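Local structure of EcmrR transcriptional regulator (Escherichia coli, 6WL5) at residues A[133-137]-A[138-142]. The protein probably senses cationic drugs through this GyrI-like ligand-binding domain and, as a multidrug-sensing MerR family regulator, activates transcription. Residues are numbered along the deposited sequence; the frame is centred on the assembly and turned at random.
Sequences ESYID and GIWNK. With 16A (cetyl-trimethyl-ammonium), chain G; 16A (cetyl-trimethyl-ammonium), chain F.
The indole of Trp-140 folds back over the strand end that precedes it, its CH2 packing on CB of Tyr-135 at 3.7 Å. The contact is a tight turn after strand 132-137 of the GyrI-like domain. The strand ends in a classic beta bulge, where Ile-136 and Asp-137 both pair with Met-149 on strand 149-158. Trp-140 CG sits between its own backbone N and carbonyl carbon (chi1 49°), which swings the ring back toward the strand. Trp-140 NE1 then donates to Ile-136 O at 3.0 Å. The acceptor lies in the indole plane, but NE1 stands 45° out of the carbonyl plane. This bond ties the indole edge to the strand end and helps to set the ring's rotation, with packing on both faces. One indole face lies against Gly-138 N, near the rim. The opposite face carries C16 of the chain F cetyl-trimethyl-ammonium over its centre, 3.8 Å above the plane. The alkyl tail of the chain G molecule approaches CD1 through C7.

Asn-141 closes the turn with both ends of its amide. Asn-141 OD1 accepts from Gly-138 N at 3.0 Å, nearly straight. Asn-141 ND2 donates to Asp-137 OD1 at 2.9 Å, meeting it from above the carboxylate plane; the carboxylate and amide planes are 50° apart. Gly-138 O binds the backbone N of both Asn-141 and Lys-142. Lys-142 CE lies beside Asp-137 OD2, while Lys-142 NZ stays 5.0 Å from Asp-137 OD2, too far for a salt bridge.

Tyr-135 starts toward the turn, but its ring runs off away from it. Tyr-135 OH donates to the anti lone pair of Glu-133 OE2 and is also hydrogen-bonded to Thr-57 OG1. Tyr-135 O lies 3.0 Å from C17, a methyl of the chain F ammonium head.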
loop_
_atom_site.group_PDB
_atom_site.type_symbol
_atom_site.label_atom_id
_atom_site.label_comp_id
_atom_site.label_asym_id
_atom_site.label_seq_id
_atom_site.Cartn_x
_atom_site.Cartn_y
_atom_site.Cartn_z
ATOM N N GLU A 133 -1.257 1.976 -0.619
ATOM C CA GLU A 133 -1.610 2.331 0.750
ATOM C C GLU A 133 -0.477 1.815 1.618
ATOM O O GLU A 133 -0.363 0.613 1.844
ATOM C CB GLU A 133 -2.945 1.663 1.102
ATOM C CG GLU A 133 -3.511 1.936 2.473
ATOM C CD GLU A 133 -4.926 1.357 2.532
ATOM O OE1 GLU A 133 -5.850 2.102 2.184
ATOM O OE2 GLU A 133 -5.074 0.147 2.865
ATOM N N SER A 134 0.398 2.714 2.059
ATOM C CA SER A 134 1.672 2.372 2.673
ATOM C C SER A 134 1.556 2.496 4.192
ATOM O O SER A 134 1.370 3.607 4.717
ATOM C CB SER A 134 2.734 3.336 2.143
ATOM O OG SER A 134 3.992 3.065 2.724
ATOM N N TYR A 135 1.761 1.373 4.892
ATOM C CA TYR A 135 1.545 1.279 6.331
ATOM C C TYR A 135 2.846 1.638 7.035
ATOM O O TYR A 135 3.873 0.986 6.816
ATOM C CB TYR A 135 1.122 -0.151 6.711
ATOM C CG TYR A 135 -0.075 -0.559 5.864
ATOM C CD1 TYR A 135 -1.300 0.032 6.048
ATOM C CD2 TYR A 135 0.056 -1.502 4.858
ATOM C CE1 TYR A 135 -2.390 -0.296 5.238
ATOM C CE2 TYR A 135 -1.007 -1.848 4.068
ATOM C CZ TYR A 135 -2.222 -1.235 4.237
ATOM O OH TYR A 135 -3.256 -1.606 3.400
ATOM N N ILE A 136 2.798 2.666 7.878
ATOM C CA ILE A 136 3.989 3.179 8.560
ATOM C C ILE A 136 3.922 2.897 10.054
ATOM O O ILE A 136 4.674 2.057 10.578
ATOM C CB ILE A 136 4.184 4.681 8.231
ATOM C CG1 ILE A 136 4.314 4.897 6.726
ATOM C CG2 ILE A 136 5.392 5.249 8.964
ATOM C CD1 ILE A 136 4.146 6.331 6.319
ATOM N N ASP A 137 3.015 3.588 10.732
ATOM C CA ASP A 137 2.725 3.385 12.146
ATOM C C ASP A 137 1.306 2.845 12.315
ATOM O O ASP A 137 0.393 3.209 11.569
ATOM C CB ASP A 137 2.871 4.710 12.893
ATOM C CG ASP A 137 4.302 5.243 12.902
ATOM O OD1 ASP A 137 5.279 4.458 12.874
ATOM O OD2 ASP A 137 4.404 6.481 12.910
ATOM N N GLY A 138 1.144 1.933 13.252
ATOM C CA GLY A 138 -0.126 1.243 13.413
ATOM C C GLY A 138 -0.090 0.416 14.685
ATOM O O GLY A 138 0.740 0.654 15.563
ATOM N N ILE A 139 -0.957 -0.598 14.749
ATOM C CA ILE A 139 -1.113 -1.389 15.976
ATOM C C ILE A 139 0.164 -2.131 16.358
ATOM O O ILE A 139 0.313 -2.527 17.522
ATOM C CB ILE A 139 -2.338 -2.310 15.841
ATOM C CG1 ILE A 139 -2.825 -2.739 17.236
ATOM C CG2 ILE A 139 -2.019 -3.508 14.915
ATOM C CD1 ILE A 139 -4.130 -3.404 17.234
ATOM N N TRP A 140 1.075 -2.360 15.397
ATOM C CA TRP A 140 2.369 -2.986 15.663
ATOM C C TRP A 140 3.308 -2.138 16.522
ATOM O O TRP A 140 4.226 -2.708 17.126
ATOM C CB TRP A 140 3.034 -3.340 14.342
ATOM C CG TRP A 140 3.046 -2.187 13.328
ATOM C CD1 TRP A 140 4.037 -1.243 13.146
ATOM C CD2 TRP A 140 2.037 -1.883 12.371
ATOM N NE1 TRP A 140 3.678 -0.365 12.126
ATOM C CE2 TRP A 140 2.465 -0.749 11.638
ATOM C CE3 TRP A 140 0.799 -2.451 12.066
ATOM C CZ2 TRP A 140 1.707 -0.196 10.606
ATOM C CZ3 TRP A 140 0.050 -1.878 11.053
ATOM C CH2 TRP A 140 0.516 -0.786 10.318
ATOM N N ASN A 141 3.138 -0.809 16.548
ATOM C CA ASN A 141 4.061 0.050 17.250
ATOM C C ASN A 141 3.452 1.190 18.050
ATOM O O ASN A 141 4.178 1.784 18.859
ATOM C CB ASN A 141 5.186 0.568 16.343
ATOM C CG ASN A 141 4.716 1.501 15.258
ATOM O OD1 ASN A 141 3.526 1.640 15.006
ATOM N ND2 ASN A 141 5.659 2.120 14.608
ATOM N N LYS A 142 2.153 1.463 17.928
ATOM C CA LYS A 142 1.507 2.561 18.641
ATOM C C LYS A 142 0.121 2.111 19.070
ATOM O O LYS A 142 -0.717 1.796 18.226
ATOM C CB LYS A 142 1.391 3.778 17.724
ATOM C CG LYS A 142 2.755 4.310 17.293
ATOM C CD LYS A 142 2.942 5.781 17.202
ATOM C CE LYS A 142 4.353 6.056 16.672
ATOM N NZ LYS A 142 5.328 6.175 17.786
HETATM C C1 16A G . 3.850 -9.324 13.259
HETATM C C2 16A G . 4.936 -8.294 12.963
HETATM C C3 16A G . 4.315 -6.956 12.562
HETATM C C4 16A G . 5.259 -5.807 12.185
HETATM C C5 16A G . 6.684 -5.883 12.728
HETATM C C6 16A G . 7.410 -4.543 12.955
HETATM C C7 16A G . 6.550 -3.582 13.773
HETATM C C8 16A G . 7.214 -2.621 14.752
HETATM C C9 16A G . 7.486 -1.202 14.239
HETATM C C10 16A G . 8.026 -1.097 12.812
HETATM C C11 16A G . 7.442 0.158 12.170
HETATM C C1 16A F . -4.888 -9.215 21.362
HETATM C C2 16A F . -5.049 -8.092 20.376
HETATM C C3 16A F . -4.518 -8.661 19.074
HETATM C C4 16A F . -3.987 -7.552 18.212
HETATM C C5 16A F . -3.320 -8.180 17.014
HETATM C C6 16A F . -2.209 -7.290 16.532
HETATM C C7 16A F . -1.522 -7.927 15.359
HETATM C C8 16A F . -0.532 -6.985 14.750
HETATM C C9 16A F . 0.174 -7.631 13.572
HETATM C C10 16A F . 0.692 -6.537 12.674
HETATM C C11 16A F . 0.983 -6.955 11.226
HETATM C C12 16A F . 1.152 -5.599 10.526
HETATM C C13 16A F . 1.680 -5.592 9.099
HETATM C C14 16A F . 2.220 -4.209 8.644
HETATM C C15 16A F . 3.744 -4.230 8.666
HETATM C C16 16A F . 4.467 -3.288 9.624
HETATM N N1 16A F . 5.554 -2.547 8.950
HETATM C C17 16A F . 5.019 -1.401 8.205
HETATM C C18 16A F . 6.449 -2.066 10.005
HETATM C C19 16A F . 6.352 -3.344 8.007
#